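Local coordinates for protein uracil-DNA glycosylase (PDB 5X3G) that belongs to the uracil-DNA glycosylase family and folds as a compact single-chain alpha/beta protein around a four-stranded parallel sheet, at residues R58-A61 and A62-T65; M152-L155 and R156-F159; L171-T174 and S175-E178; E195-A199 and Y200-L204. All coordinates share one frame; numbering follows the deposited sequence.

Contact 1: residues R58-A61 and A62-T65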
ATOM      1  N   ARG A  58     -10.966  -2.172  -8.712  1.00 30.30           N
ATOM      2  CA  ARG A  58      -9.686  -2.230  -8.017  1.00 31.01           C
ATOM      3  C   ARG A  58      -9.611  -1.311  -6.809  1.00 26.53           C
ATOM      4  O   ARG A  58      -8.584  -1.311  -6.119  1.00 29.04           O
ATOM      5  CB  ARG A  58      -8.539  -1.879  -8.973  1.00 27.95           C
ATOM      6  CG  ARG A  58      -7.787  -3.066  -9.526  1.00 32.54           C
ATOM      7  CD  ARG A  58      -7.638  -2.930 -11.024  1.00 43.32           C
ATOM      8  NE  ARG A  58      -6.722  -3.918 -11.577  1.00 41.76           N
ATOM      9  CZ  ARG A  58      -6.738  -4.319 -12.842  1.00 54.30           C
ATOM     10  NH1 ARG A  58      -7.639  -3.828 -13.683  1.00 69.07           N
ATOM     11  NH2 ARG A  58      -5.859  -5.218 -13.264  1.00 49.79           N
ATOM     12  N   LEU A  59     -10.659  -0.526  -6.537  1.00 24.81           N
ATOM     13  CA  LEU A  59     -10.609   0.455  -5.456  1.00 31.76           C
ATOM     14  C   LEU A  59     -10.225  -0.187  -4.129  1.00 32.27           C
ATOM     15  O   LEU A  59      -9.547   0.437  -3.301  1.00 25.27           O
ATOM     16  CB  LEU A  59     -11.961   1.159  -5.334  1.00 28.12           C
ATOM     17  CG  LEU A  59     -12.325   2.135  -6.454  1.00 30.42           C
ATOM     18  CD1 LEU A  59     -13.769   2.600  -6.322  1.00 31.31           C
ATOM     19  CD2 LEU A  59     -11.374   3.325  -6.455  1.00 28.16           C
ATOM     20  N   LEU A  60     -10.635  -1.439  -3.916  1.00 24.90           N
ATOM     21  CA  LEU A  60     -10.439  -2.144  -2.656  1.00 27.16           C
ATOM     22  C   LEU A  60      -9.517  -3.350  -2.809  1.00 19.38           C
ATOM     23  O   LEU A  60      -9.622  -4.315  -2.048  1.00 21.27           O
ATOM     24  CB  LEU A  60     -11.784  -2.585  -2.088  1.00 27.73           C
ATOM     25  CG  LEU A  60     -12.842  -1.500  -1.902  1.00 24.67           C
ATOM     26  CD1 LEU A  60     -14.208  -2.133  -1.723  1.00 23.11           C
ATOM     27  CD2 LEU A  60     -12.498  -0.624  -0.709  1.00 23.32           C
ATOM     28  N   ALA A  61      -8.609  -3.305  -3.788  1.00 17.56           N
ATOM     29  CA  ALA A  61      -7.739  -4.449  -4.050  1.00 25.07           C
ATOM     30  C   ALA A  61      -6.882  -4.808  -2.841  1.00 23.88           C
ATOM     31  O   ALA A  61      -6.470  -5.967  -2.694  1.00 24.13           O
ATOM     32  CB  ALA A  61      -6.848  -4.169  -5.259  1.00 22.16           C
ATOM     33  N   ALA A  62      -6.606  -3.835  -1.968  1.00 25.24           N
ATOM     34  CA  ALA A  62      -5.835  -4.112  -0.763  1.00 19.58           C
ATOM     35  C   ALA A  62      -6.565  -5.045   0.198  1.00 19.60           C
ATOM     36  O   ALA A  62      -5.923  -5.656   1.061  1.00 24.17           O
ATOM     37  CB  ALA A  62      -5.486  -2.804  -0.057  1.00 20.47           C
ATOM     38  N   PHE A  63      -7.885  -5.174   0.067  1.00 22.79           N
ATOM     39  CA  PHE A  63      -8.689  -6.042   0.917  1.00 26.67           C
ATOM     40  C   PHE A  63      -9.054  -7.361   0.246  1.00 25.76           C
ATOM     41  O   PHE A  63      -9.801  -8.153   0.831  1.00 27.80           O
ATOM     42  CB  PHE A  63      -9.979  -5.322   1.341  1.00 24.62           C
ATOM     43  CG  PHE A  63      -9.752  -3.995   2.023  1.00 21.21           C
ATOM     44  CD1 PHE A  63      -9.763  -3.899   3.406  1.00 22.46           C
ATOM     45  CD2 PHE A  63      -9.551  -2.841   1.282  1.00 24.22           C
ATOM     46  CE1 PHE A  63      -9.564  -2.679   4.038  1.00 22.11           C
ATOM     47  CE2 PHE A  63      -9.351  -1.620   1.906  1.00 22.41           C
ATOM     48  CZ  PHE A  63      -9.358  -1.541   3.284  1.00 20.97           C
ATOM     49  N   SER A  64      -8.548  -7.619  -0.961  1.00 28.37           N
ATOM     50  CA  SER A  64      -9.028  -8.733  -1.769  1.00 24.21           C
ATOM     51  C   SER A  64      -8.386 -10.068  -1.413  1.00 29.82           C
ATOM     52  O   SER A  64      -8.786 -11.095  -1.975  1.00 34.05           O
ATOM     53  CB  SER A  64      -8.798  -8.438  -3.254  1.00 26.89           C
ATOM     54  OG  SER A  64      -7.420  -8.276  -3.537  1.00 23.68           O
ATOM     55  N   THR A  65      -7.409 -10.089  -0.511  1.00 28.72           N
ATOM     56  CA  THR A  65      -6.785 -11.344  -0.112  1.00 35.92           C
ATOM     57  C   THR A  65      -6.782 -11.477   1.405  1.00 37.33           C
ATOM     58  O   THR A  65      -7.261 -12.479   1.949  1.00 35.52           O
ATOM     59  CB  THR A  65      -5.360 -11.440  -0.654  1.00 31.55           C
ATOM     60  OG1 THR A  65      -5.370 -11.218  -2.068  1.00 27.63           O
ATOM     61  CG2 THR A  65      -4.778 -12.816  -0.368  1.00 30.44           C
TER
HETATM   62  O   HOH W   1      -7.124  -0.421  -1.631  1.00 25.68           O
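L60 packs against one corner of the F63 ring: its CB lies 4.1 Å from F63 CD2, with the CD2 methyl of L60 close to the same ring atom. The two side chains slant across each other instead of stacking, and the carbonyl O of L60 meets the ring at its edge, in the plane, 3.6 Å from F63 CD2. That oxygen also accepts the backbone bond from F63 N (2.9 Å). The segment illustrates how consecutive tight turns can carry a chain through a core without a full helix: a type I beta turn from R58 to A61 runs on into a short 3-10 segment. A61, which opens the 3-10 segment, has its O gripped twice by S64. S64 OG donates to it at 2.6 Å from near the carbonyl plane, while S64 N reaches it at 3.2 Å from high above that plane. With chi1 at 61°, S64 OG sits between its own N and carbonyl carbon, folded back over the turn. A water donates to L59 O (3.1 Å) and weakly accepts from A62 N. Outside the turn, W27 meets F63 edge-to-face, and L165 of strand 164-168 touches both A62 and F63.

Contact 2: residues M152-L155 and R156-F159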
HETATM    1  N   MSE A 152       6.862  -7.885  -9.494  1.00 26.01           N
HETATM    2  CA  MSE A 152       6.286  -6.947  -8.529  1.00 32.25           C
HETATM    3  C   MSE A 152       5.013  -7.518  -7.910  1.00 26.16           C
HETATM    4  O   MSE A 152       4.713  -7.272  -6.736  1.00 28.88           O
HETATM    5  CB  MSE A 152       6.014  -5.601  -9.212  1.00 28.73           C
HETATM    6  CG  MSE A 152       5.157  -4.626  -8.435  1.00 30.06           C
HETATM    7 SE   MSE A 152       6.051  -3.956  -6.841  1.00 43.19          SE
HETATM    8  CE  MSE A 152       7.385  -2.809  -7.680  1.00 37.55           C
ATOM      9  N   ARG A 153       4.273  -8.291  -8.711  1.00 24.74           N
ATOM     10  CA  ARG A 153       3.122  -9.017  -8.185  1.00 29.26           C
ATOM     11  C   ARG A 153       3.511  -9.855  -6.973  1.00 26.11           C
ATOM     12  O   ARG A 153       2.779  -9.899  -5.977  1.00 25.96           O
ATOM     13  CB  ARG A 153       2.513  -9.911  -9.267  1.00 29.62           C
ATOM     14  CG  ARG A 153       1.205 -10.575  -8.844  1.00 47.81           C
ATOM     15  CD  ARG A 153       0.985 -11.947  -9.484  1.00 37.95           C
ATOM     16  NE  ARG A 153       1.708 -12.138 -10.739  1.00 56.29           N
ATOM     17  CZ  ARG A 153       2.636 -13.072 -10.932  1.00 51.92           C
ATOM     18  NH1 ARG A 153       2.957 -13.907  -9.952  1.00 52.08           N
ATOM     19  NH2 ARG A 153       3.241 -13.175 -12.109  1.00 49.38           N
ATOM     20  N   GLU A 154       4.671 -10.516  -7.038  1.00 25.92           N
ATOM     21  CA  GLU A 154       5.105 -11.387  -5.949  1.00 25.72           C
ATOM     22  C   GLU A 154       5.575 -10.594  -4.735  1.00 25.85           C
ATOM     23  O   GLU A 154       5.463 -11.080  -3.604  1.00 25.86           O
ATOM     24  CB  GLU A 154       6.215 -12.316  -6.437  1.00 21.98           C
ATOM     25  CG  GLU A 154       5.900 -13.017  -7.746  1.00 29.72           C
ATOM     26  CD  GLU A 154       7.073 -13.820  -8.270  1.00 34.13           C
ATOM     27  OE1 GLU A 154       8.215 -13.320  -8.203  1.00 32.30           O
ATOM     28  OE2 GLU A 154       6.853 -14.954  -8.745  1.00 44.30           O
ATOM     29  N   LEU A 155       6.123  -9.394  -4.945  1.00 26.96           N
ATOM     30  CA  LEU A 155       6.446  -8.528  -3.815  1.00 20.21           C
ATOM     31  C   LEU A 155       5.179  -8.071  -3.100  1.00 27.17           C
ATOM     32  O   LEU A 155       5.122  -8.065  -1.864  1.00 21.99           O
ATOM     33  CB  LEU A 155       7.265  -7.326  -4.290  1.00 30.46           C
ATOM     34  CG  LEU A 155       7.570  -6.209  -3.285  1.00 27.48           C
ATOM     35  CD1 LEU A 155       8.270  -6.767  -2.057  1.00 22.47           C
ATOM     36  CD2 LEU A 155       8.414  -5.117  -3.930  1.00 29.30           C
ATOM     37  N   ARG A 156       4.155  -7.685  -3.864  1.00 24.78           N
ATOM     38  CA  ARG A 156       2.847  -7.395  -3.279  1.00 24.44           C
ATOM     39  C   ARG A 156       2.317  -8.593  -2.493  1.00 28.70           C
ATOM     40  O   ARG A 156       1.897  -8.464  -1.333  1.00 23.70           O
ATOM     41  CB  ARG A 156       1.884  -6.987  -4.398  1.00 22.38           C
ATOM     42  CG  ARG A 156       0.519  -6.480  -3.963  1.00 21.35           C
ATOM     43  CD  ARG A 156      -0.488  -7.616  -3.905  1.00 24.37           C
ATOM     44  NE  ARG A 156      -0.845  -8.089  -5.242  1.00 29.99           N
ATOM     45  CZ  ARG A 156      -1.520  -9.208  -5.482  1.00 35.60           C
ATOM     46  NH1 ARG A 156      -1.798  -9.563  -6.730  1.00 49.37           N
ATOM     47  NH2 ARG A 156      -1.918  -9.973  -4.474  1.00 27.79           N
ATOM     48  N   GLU A 157       2.343  -9.775  -3.115  1.00 20.37           N
ATOM     49  CA  GLU A 157       1.874 -10.988  -2.454  1.00 33.24           C
ATOM     50  C   GLU A 157       2.648 -11.260  -1.172  1.00 28.84           C
ATOM     51  O   GLU A 157       2.081 -11.746  -0.189  1.00 32.51           O
ATOM     52  CB  GLU A 157       1.989 -12.180  -3.404  1.00 31.54           C
ATOM     53  CG  GLU A 157       1.000 -12.163  -4.555  1.00 30.62           C
ATOM     54  CD  GLU A 157       1.271 -13.257  -5.570  1.00 39.52           C
ATOM     55  OE1 GLU A 157       2.418 -13.750  -5.628  1.00 36.20           O
ATOM     56  OE2 GLU A 157       0.337 -13.627  -6.310  1.00 40.88           O
ATOM     57  N   ASN A 158       3.948 -10.955  -1.163  1.00 23.27           N
ATOM     58  CA  ASN A 158       4.744 -11.164   0.042  1.00 23.66           C
ATOM     59  C   ASN A 158       4.411 -10.139   1.120  1.00 27.30           C
ATOM     60  O   ASN A 158       4.451 -10.466   2.311  1.00 24.20           O
ATOM     61  CB  ASN A 158       6.235 -11.119  -0.288  1.00 19.72           C
ATOM     62  CG  ASN A 158       6.706 -12.352  -1.033  1.00 31.81           C
ATOM     63  OD1 ASN A 158       5.996 -13.358  -1.115  1.00 30.32           O
ATOM     64  ND2 ASN A 158       7.920 -12.287  -1.566  1.00 28.92           N
ATOM     65  N   PHE A 159       4.109  -8.896   0.731  1.00 26.08           N
ATOM     66  CA  PHE A 159       3.537  -7.950   1.684  1.00 23.21           C
ATOM     67  C   PHE A 159       2.311  -8.548   2.358  1.00 27.69           C
ATOM     68  O   PHE A 159       2.169  -8.497   3.585  1.00 22.05           O
ATOM     69  CB  PHE A 159       3.154  -6.643   0.991  1.00 24.83           C
ATOM     70  CG  PHE A 159       4.251  -5.625   0.943  1.00 23.79           C
ATOM     71  CD1 PHE A 159       4.750  -5.063   2.106  1.00 18.20           C
ATOM     72  CD2 PHE A 159       4.756  -5.196  -0.273  1.00 19.66           C
ATOM     73  CE1 PHE A 159       5.751  -4.113   2.058  1.00 26.57           C
ATOM     74  CE2 PHE A 159       5.753  -4.247  -0.328  1.00 20.09           C
ATOM     75  CZ  PHE A 159       6.253  -3.702   0.840  1.00 22.88           C
TER
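Over one face of the R156 guanidinium lie R153 O, 4.1 Å above the plane, and CG of E157, 3.6 Å above it, both displaced toward the rim of the group. Its NH1 comes alongside R153 CG, and its NH2 makes a salt bridge one turn on with E160. The R153 guanidinium has E157 OE1 near its plane at the edge, but R153 NH1 and E157 OE1 are 4.4 Å apart, beyond a salt bridge; the planes of the two groups are 65° apart. What touches instead is the aliphatic part of R153: its CD lies against the carboxylate oxygen OE2 of E157 at 3.6 Å, the two chains running side by side in the same direction. All of this decorates helix 152-161, a worked example of i to i+4 spacing, in which R156 N, E157 N, N158 N and F159 N bond in turn to the carbonyls of M152, R153, E154 and L155. On the buried flank L155 CD1 lies 4.0 Å from F159 CE2, and L155 O approaches F159 CD2 obliquely at 3.3 Å. The L155 branch is swung there by chi1 of 173°, with CG opposite its own nitrogen. Strand 164-168 meets the same phenyl through V164 and L166. E154 OE1 turns back to accept from S150 N and Q151 N just ahead of the helix, while N158 ND2 donates to L251 O.

Contact 3: residues L171-T174 and S175-E178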
ATOM      1  N   LEU A 171      -8.693   6.318  -1.795  1.00 26.69           N
ATOM      2  CA  LEU A 171      -8.630   5.132  -2.640  1.00 27.66           C
ATOM      3  C   LEU A 171      -8.758   5.435  -4.128  1.00 24.75           C
ATOM      4  O   LEU A 171      -8.676   4.505  -4.938  1.00 22.92           O
ATOM      5  CB  LEU A 171      -9.718   4.132  -2.232  1.00 21.99           C
ATOM      6  CG  LEU A 171      -9.694   3.634  -0.787  1.00 23.67           C
ATOM      7  CD1 LEU A 171     -10.687   2.493  -0.608  1.00 22.17           C
ATOM      8  CD2 LEU A 171      -8.293   3.208  -0.369  1.00 25.36           C
ATOM      9  N   LEU A 172      -8.953   6.694  -4.517  1.00 25.07           N
ATOM     10  CA  LEU A 172      -9.083   7.019  -5.929  1.00 27.18           C
ATOM     11  C   LEU A 172      -8.377   8.333  -6.227  1.00 24.81           C
ATOM     12  O   LEU A 172      -8.146   9.156  -5.340  1.00 31.60           O
ATOM     13  CB  LEU A 172     -10.559   7.071  -6.363  1.00 23.67           C
ATOM     14  CG  LEU A 172     -11.534   8.076  -5.737  1.00 32.63           C
ATOM     15  CD1 LEU A 172     -11.365   9.484  -6.298  1.00 31.58           C
ATOM     16  CD2 LEU A 172     -12.964   7.588  -5.922  1.00 28.56           C
ATOM     17  N   PHE A 173      -8.054   8.516  -7.506  1.00 29.41           N
ATOM     18  CA  PHE A 173      -7.331   9.678  -8.006  1.00 29.19           C
ATOM     19  C   PHE A 173      -8.042  10.188  -9.250  1.00 28.21           C
ATOM     20  O   PHE A 173      -8.412   9.393 -10.119  1.00 30.37           O
ATOM     21  CB  PHE A 173      -5.876   9.308  -8.332  1.00 32.97           C
ATOM     22  CG  PHE A 173      -5.100  10.392  -9.040  1.00 32.27           C
ATOM     23  CD1 PHE A 173      -4.314  11.275  -8.320  1.00 30.51           C
ATOM     24  CD2 PHE A 173      -5.125  10.503 -10.423  1.00 37.74           C
ATOM     25  CE1 PHE A 173      -3.589  12.260  -8.958  1.00 31.09           C
ATOM     26  CE2 PHE A 173      -4.404  11.489 -11.069  1.00 33.91           C
ATOM     27  CZ  PHE A 173      -3.633  12.366 -10.334  1.00 31.77           C
ATOM     28  N   THR A 174      -8.226  11.505  -9.340  1.00 30.46           N
ATOM     29  CA  THR A 174      -8.785  12.131 -10.533  1.00 35.60           C
ATOM     30  C   THR A 174      -7.768  13.029 -11.224  1.00 36.86           C
ATOM     31  O   THR A 174      -7.490  12.858 -12.416  1.00 43.38           O
ATOM     32  CB  THR A 174     -10.051  12.928 -10.181  1.00 34.50           C
ATOM     33  OG1 THR A 174      -9.752  13.889  -9.161  1.00 39.54           O
ATOM     34  CG2 THR A 174     -11.145  11.999  -9.687  1.00 27.69           C
ATOM     35  N   SER A 175      -7.201  13.992 -10.501  1.00 36.66           N
ATOM     36  CA  SER A 175      -6.120  14.816 -11.018  1.00 40.72           C
ATOM     37  C   SER A 175      -5.241  15.234  -9.851  1.00 38.49           C
ATOM     38  O   SER A 175      -5.644  15.153  -8.687  1.00 40.27           O
ATOM     39  CB  SER A 175      -6.644  16.045 -11.770  1.00 40.25           C
ATOM     40  OG  SER A 175      -7.339  16.918 -10.898  1.00 41.73           O
ATOM     41  N   LYS A 176      -4.024  15.675 -10.180  1.00 47.48           N
ATOM     42  CA  LYS A 176      -3.108  16.182  -9.162  1.00 39.47           C
ATOM     43  C   LYS A 176      -3.760  17.269  -8.324  1.00 45.35           C
ATOM     44  O   LYS A 176      -3.487  17.386  -7.124  1.00 40.77           O
ATOM     45  CB  LYS A 176      -1.849  16.747  -9.821  1.00 41.76           C
ATOM     46  CG  LYS A 176      -1.372  15.994 -11.047  1.00 49.83           C
ATOM     47  CD  LYS A 176      -0.413  14.884 -10.677  1.00 48.55           C
ATOM     48  CE  LYS A 176       0.381  14.439 -11.889  1.00 49.23           C
ATOM     49  NZ  LYS A 176       1.575  13.647 -11.494  1.00 45.60           N
ATOM     50  N   GLU A 177      -4.634  18.062  -8.942  1.00 53.33           N
ATOM     51  CA  GLU A 177      -5.206  19.224  -8.277  1.00 53.88           C
ATOM     52  C   GLU A 177      -6.207  18.813  -7.206  1.00 52.20           C
ATOM     53  O   GLU A 177      -6.261  19.420  -6.130  1.00 59.15           O
ATOM     54  CB  GLU A 177      -5.877  20.132  -9.309  1.00 50.90           C
ATOM     55  CG  GLU A 177      -4.981  20.662 -10.441  1.00 54.44           C
ATOM     56  CD  GLU A 177      -4.432  19.578 -11.352  1.00 50.46           C
ATOM     57  OE1 GLU A 177      -5.189  19.078 -12.209  1.00 54.11           O
ATOM     58  OE2 GLU A 177      -3.240  19.235 -11.217  1.00 51.99           O
ATOM     59  N   GLU A 178      -7.001  17.783  -7.480  1.00 45.24           N
ATOM     60  CA  GLU A 178      -8.116  17.400  -6.629  1.00 49.15           C
ATOM     61  C   GLU A 178      -7.729  16.403  -5.544  1.00 49.30           C
ATOM     62  O   GLU A 178      -8.612  15.906  -4.838  1.00 43.20           O
ATOM     63  CB  GLU A 178      -9.243  16.833  -7.504  1.00 48.88           C
ATOM     64  CG  GLU A 178      -9.556  17.731  -8.704  1.00 50.99           C
ATOM     65  CD  GLU A 178     -10.627  17.180  -9.624  1.00 56.09           C
ATOM     66  OE1 GLU A 178     -10.462  16.051 -10.131  1.00 49.49           O
ATOM     67  OE2 GLU A 178     -11.633  17.885  -9.857  1.00 52.83           O
TER
HETATM   68  O   HOH W   2      -7.114  13.296  -7.362  1.00 30.13           O
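The side chain of E178 crosses that of T174 at about a right angle and passes its hydroxyl as an extended chain. Its CB lies 3.4 Å from T174 OG1, CG stands slightly further off, and CD is again at 3.4 Å, until OE1 receives the T174 OG1 hydrogen bond at a very short 2.5 Å. The same oxygen rests against T174 CB, and more loosely against CG2. T174 can offer its hydroxyl because chi1 of 56° sets OG1 in the crowded position between its N and carbonyl carbon. H182 NE2, one turn into the following helix, also bonds to OG1, tying the threonine to that helix by a second polar link. S175 OG lies within weak bonding distance of both E177 OE1 and E178 OE1, and its single proton is not assigned between them. On the other side of the loop the F173 ring lies against the S175 backbone: S175 N is 3.8 Å above one face, offset toward the rim, while CZ comes within 3.3 Å of S175 C and of K176 N, the latter obliquely placed. The K176 chain completes this patch through CD, which meets CZ. Between these two groupings a water accepts from T174 N (2.9 Å) and donates to S175 O (2.7 Å), bridging the bend. Beyond the segments F173 also touches D79, within the GQDPY sequence characteristic of this family, and P82 just after it. The whole is a strand-to-helix connection of an alpha/beta fold, with E178 in the N-cap position of helix 179-196.

Contact 4: residues E195-A199 and Y200-L204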
ATOM      1  N   GLU A 195     -10.887   2.642  13.545  1.00 36.12           N
ATOM      2  CA  GLU A 195     -11.782   2.284  14.640  1.00 42.84           C
ATOM      3  C   GLU A 195     -12.106   0.795  14.613  1.00 34.66           C
ATOM      4  O   GLU A 195     -12.059   0.117  15.646  1.00 37.66           O
ATOM      5  CB  GLU A 195     -13.062   3.118  14.557  1.00 40.00           C
ATOM      6  CG  GLU A 195     -14.227   2.577  15.372  1.00 52.95           C
ATOM      7  CD  GLU A 195     -15.345   3.589  15.532  1.00 57.72           C
ATOM      8  OE1 GLU A 195     -15.179   4.739  15.075  1.00 53.75           O
ATOM      9  OE2 GLU A 195     -16.399   3.228  16.097  1.00 64.65           O
ATOM     10  N   GLY A 196     -12.413   0.264  13.428  1.00 34.62           N
ATOM     11  CA  GLY A 196     -12.743  -1.145  13.303  1.00 27.15           C
ATOM     12  C   GLY A 196     -11.596  -2.092  13.594  1.00 40.25           C
ATOM     13  O   GLY A 196     -11.840  -3.248  13.954  1.00 37.85           O
ATOM     14  N   PHE A 197     -10.355  -1.634  13.444  1.00 36.10           N
ATOM     15  CA  PHE A 197      -9.182  -2.463  13.698  1.00 41.52           C
ATOM     16  C   PHE A 197      -8.684  -2.377  15.135  1.00 35.39           C
ATOM     17  O   PHE A 197      -7.665  -3.001  15.454  1.00 36.53           O
ATOM     18  CB  PHE A 197      -8.039  -2.074  12.754  1.00 34.55           C
ATOM     19  CG  PHE A 197      -8.158  -2.655  11.378  1.00 28.93           C
ATOM     20  CD1 PHE A 197      -8.017  -4.017  11.172  1.00 27.83           C
ATOM     21  CD2 PHE A 197      -8.383  -1.836  10.285  1.00 36.21           C
ATOM     22  CE1 PHE A 197      -8.116  -4.551   9.904  1.00 28.67           C
ATOM     23  CE2 PHE A 197      -8.483  -2.364   9.017  1.00 40.57           C
ATOM     24  CZ  PHE A 197      -8.347  -3.722   8.826  1.00 32.34           C
ATOM     25  N   GLU A 198      -9.373  -1.627  15.999  1.00 39.40           N
ATOM     26  CA  GLU A 198      -8.872  -1.394  17.353  1.00 40.84           C
ATOM     27  C   GLU A 198      -8.669  -2.702  18.111  1.00 44.38           C
ATOM     28  O   GLU A 198      -7.672  -2.865  18.824  1.00 40.23           O
ATOM     29  CB  GLU A 198      -9.831  -0.471  18.106  1.00 48.14           C
ATOM     30  CG  GLU A 198      -9.273   0.145  19.388  1.00 45.24           C
ATOM     31  CD  GLU A 198      -9.317  -0.807  20.569  1.00 57.71           C
ATOM     32  OE1 GLU A 198      -8.484  -0.659  21.486  1.00 66.10           O
ATOM     33  OE2 GLU A 198     -10.185  -1.705  20.576  1.00 60.78           O
ATOM     34  N   ALA A 199      -9.601  -3.647  17.970  1.00 42.47           N
ATOM     35  CA  ALA A 199      -9.466  -4.923  18.667  1.00 41.51           C
ATOM     36  C   ALA A 199      -8.277  -5.718  18.144  1.00 43.62           C
ATOM     37  O   ALA A 199      -7.547  -6.341  18.924  1.00 51.08           O
ATOM     38  CB  ALA A 199     -10.754  -5.734  18.533  1.00 38.65           C
ATOM     39  N   TYR A 200      -8.063  -5.707  16.826  1.00 36.43           N
ATOM     40  CA  TYR A 200      -6.977  -6.486  16.242  1.00 44.88           C
ATOM     41  C   TYR A 200      -5.613  -5.889  16.565  1.00 36.89           C
ATOM     42  O   TYR A 200      -4.621  -6.620  16.650  1.00 46.34           O
ATOM     43  CB  TYR A 200      -7.171  -6.590  14.730  1.00 40.65           C
ATOM     44  CG  TYR A 200      -8.485  -7.219  14.320  1.00 42.41           C
ATOM     45  CD1 TYR A 200      -8.585  -8.587  14.105  1.00 48.06           C
ATOM     46  CD2 TYR A 200      -9.627  -6.445  14.154  1.00 43.99           C
ATOM     47  CE1 TYR A 200      -9.783  -9.167  13.731  1.00 44.04           C
ATOM     48  CE2 TYR A 200     -10.831  -7.017  13.780  1.00 46.28           C
ATOM     49  CZ  TYR A 200     -10.902  -8.379  13.571  1.00 40.79           C
ATOM     50  OH  TYR A 200     -12.096  -8.953  13.198  1.00 51.89           O
ATOM     51  N   GLY A 201      -5.548  -4.573  16.746  1.00 32.86           N
ATOM     52  CA  GLY A 201      -4.325  -3.880  17.077  1.00 34.71           C
ATOM     53  C   GLY A 201      -3.165  -4.052  16.108  1.00 35.30           C
ATOM     54  O   GLY A 201      -2.038  -4.339  16.525  1.00 24.83           O
ATOM     55  N   PRO A 202      -3.391  -3.856  14.808  1.00 36.01           N
ATOM     56  CA  PRO A 202      -2.263  -3.879  13.872  1.00 24.19           C
ATOM     57  C   PRO A 202      -1.422  -2.622  14.022  1.00 24.88           C
ATOM     58  O   PRO A 202      -1.888  -1.578  14.483  1.00 28.79           O
ATOM     59  CB  PRO A 202      -2.938  -3.940  12.501  1.00 26.87           C
ATOM     60  CG  PRO A 202      -4.215  -3.226  12.702  1.00 25.72           C
ATOM     61  CD  PRO A 202      -4.654  -3.540  14.113  1.00 36.35           C
ATOM     62  N   THR A 203      -0.159  -2.733  13.626  1.00 26.19           N
ATOM     63  CA  THR A 203       0.786  -1.633  13.762  1.00 27.29           C
ATOM     64  C   THR A 203       0.786  -0.774  12.503  1.00 21.76           C
ATOM     65  O   THR A 203       0.903  -1.290  11.388  1.00 21.92           O
ATOM     66  CB  THR A 203       2.189  -2.171  14.042  1.00 26.68           C
ATOM     67  OG1 THR A 203       2.213  -2.784  15.336  1.00 27.51           O
ATOM     68  CG2 THR A 203       3.206  -1.048  14.005  1.00 30.34           C
ATOM     69  N   LEU A 204       0.655   0.538  12.686  1.00 28.45           N
ATOM     70  CA  LEU A 204       0.694   1.467  11.566  1.00 28.80           C
ATOM     71  C   LEU A 204       2.139   1.727  11.157  1.00 30.78           C
ATOM     72  O   LEU A 204       2.966   2.112  11.988  1.00 26.77           O
ATOM     73  CB  LEU A 204       0.010   2.784  11.935  1.00 27.79           C
ATOM     74  CG  LEU A 204      -1.389   2.735  12.550  1.00 30.97           C
ATOM     75  CD1 LEU A 204      -1.922   4.151  12.758  1.00 24.76           C
ATOM     76  CD2 LEU A 204      -2.347   1.906  11.699  1.00 22.96           C
TER
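F197 O is the acceptor around which this turn closes: G201 N donates to it at 2.9 Å, nearly along the C=O axis, and P202 CD lies 3.3 Å from the same oxygen. The bond runs from residue i+4 back to residue i and closes a five-residue alpha-turn, F197 to G201, in the return limb of a beta-alpha-beta crossover. Helix 179-196 follows strand 164-168, and this turn delivers the chain to strand 203-207, with strand 73-77 between the two in the parallel sheet. G201 has a phi of 57°, in the left-handed region where a residue without a side chain is most easily accommodated, and this change of direction ends the helical run of the backbone. P202, which has no amide hydrogen to continue the helical bonding, comes next and turns its ring on F197. The two side chains cross at about a right angle, F197 CB lying 3.9 Å from P202 CD and 4.0 Å from P202 CG. I74 of strand 73-77 touches both residues, placing this apolar pair against the sheet. Y200 crosses F197 obliquely from the outer part of the turn, its chi1 of -58° setting CG beside its own nitrogen and the ring alongside the start of the turn. There F197 CD1 and Y200 CD2 are 4.2 Å apart, and F197 CA lies at the tyrosine's edge. N69 is a further neighbour of the tyrosine. In the plane of the Y200 ring, at the edge formed by CD2 and CE2, stands G196 O, 3.9 Å from each.

Four short-range arrangements, in series along the chain, sit at different places round one parallel sheet. Only contacts 1 and 3 touch: L59 CD2 meets L171 O at 3.3 Å, and L60 CD2 meets L171 CD1 at 3.6 Å, so the turns of 58-65 back directly onto the loop that leads to helix 179-196. That helix then joins contact 3, just before its start, to contact 4, which begins on its last turn, with centres about 27 Å apart. Contacts 1 and 2 do not touch, yet both rest on strand 164-168, their centres about 14 Å apart. Contacts 2 and 3 lie on opposite sides of the chain's centre, about 25 Å from centre to centre.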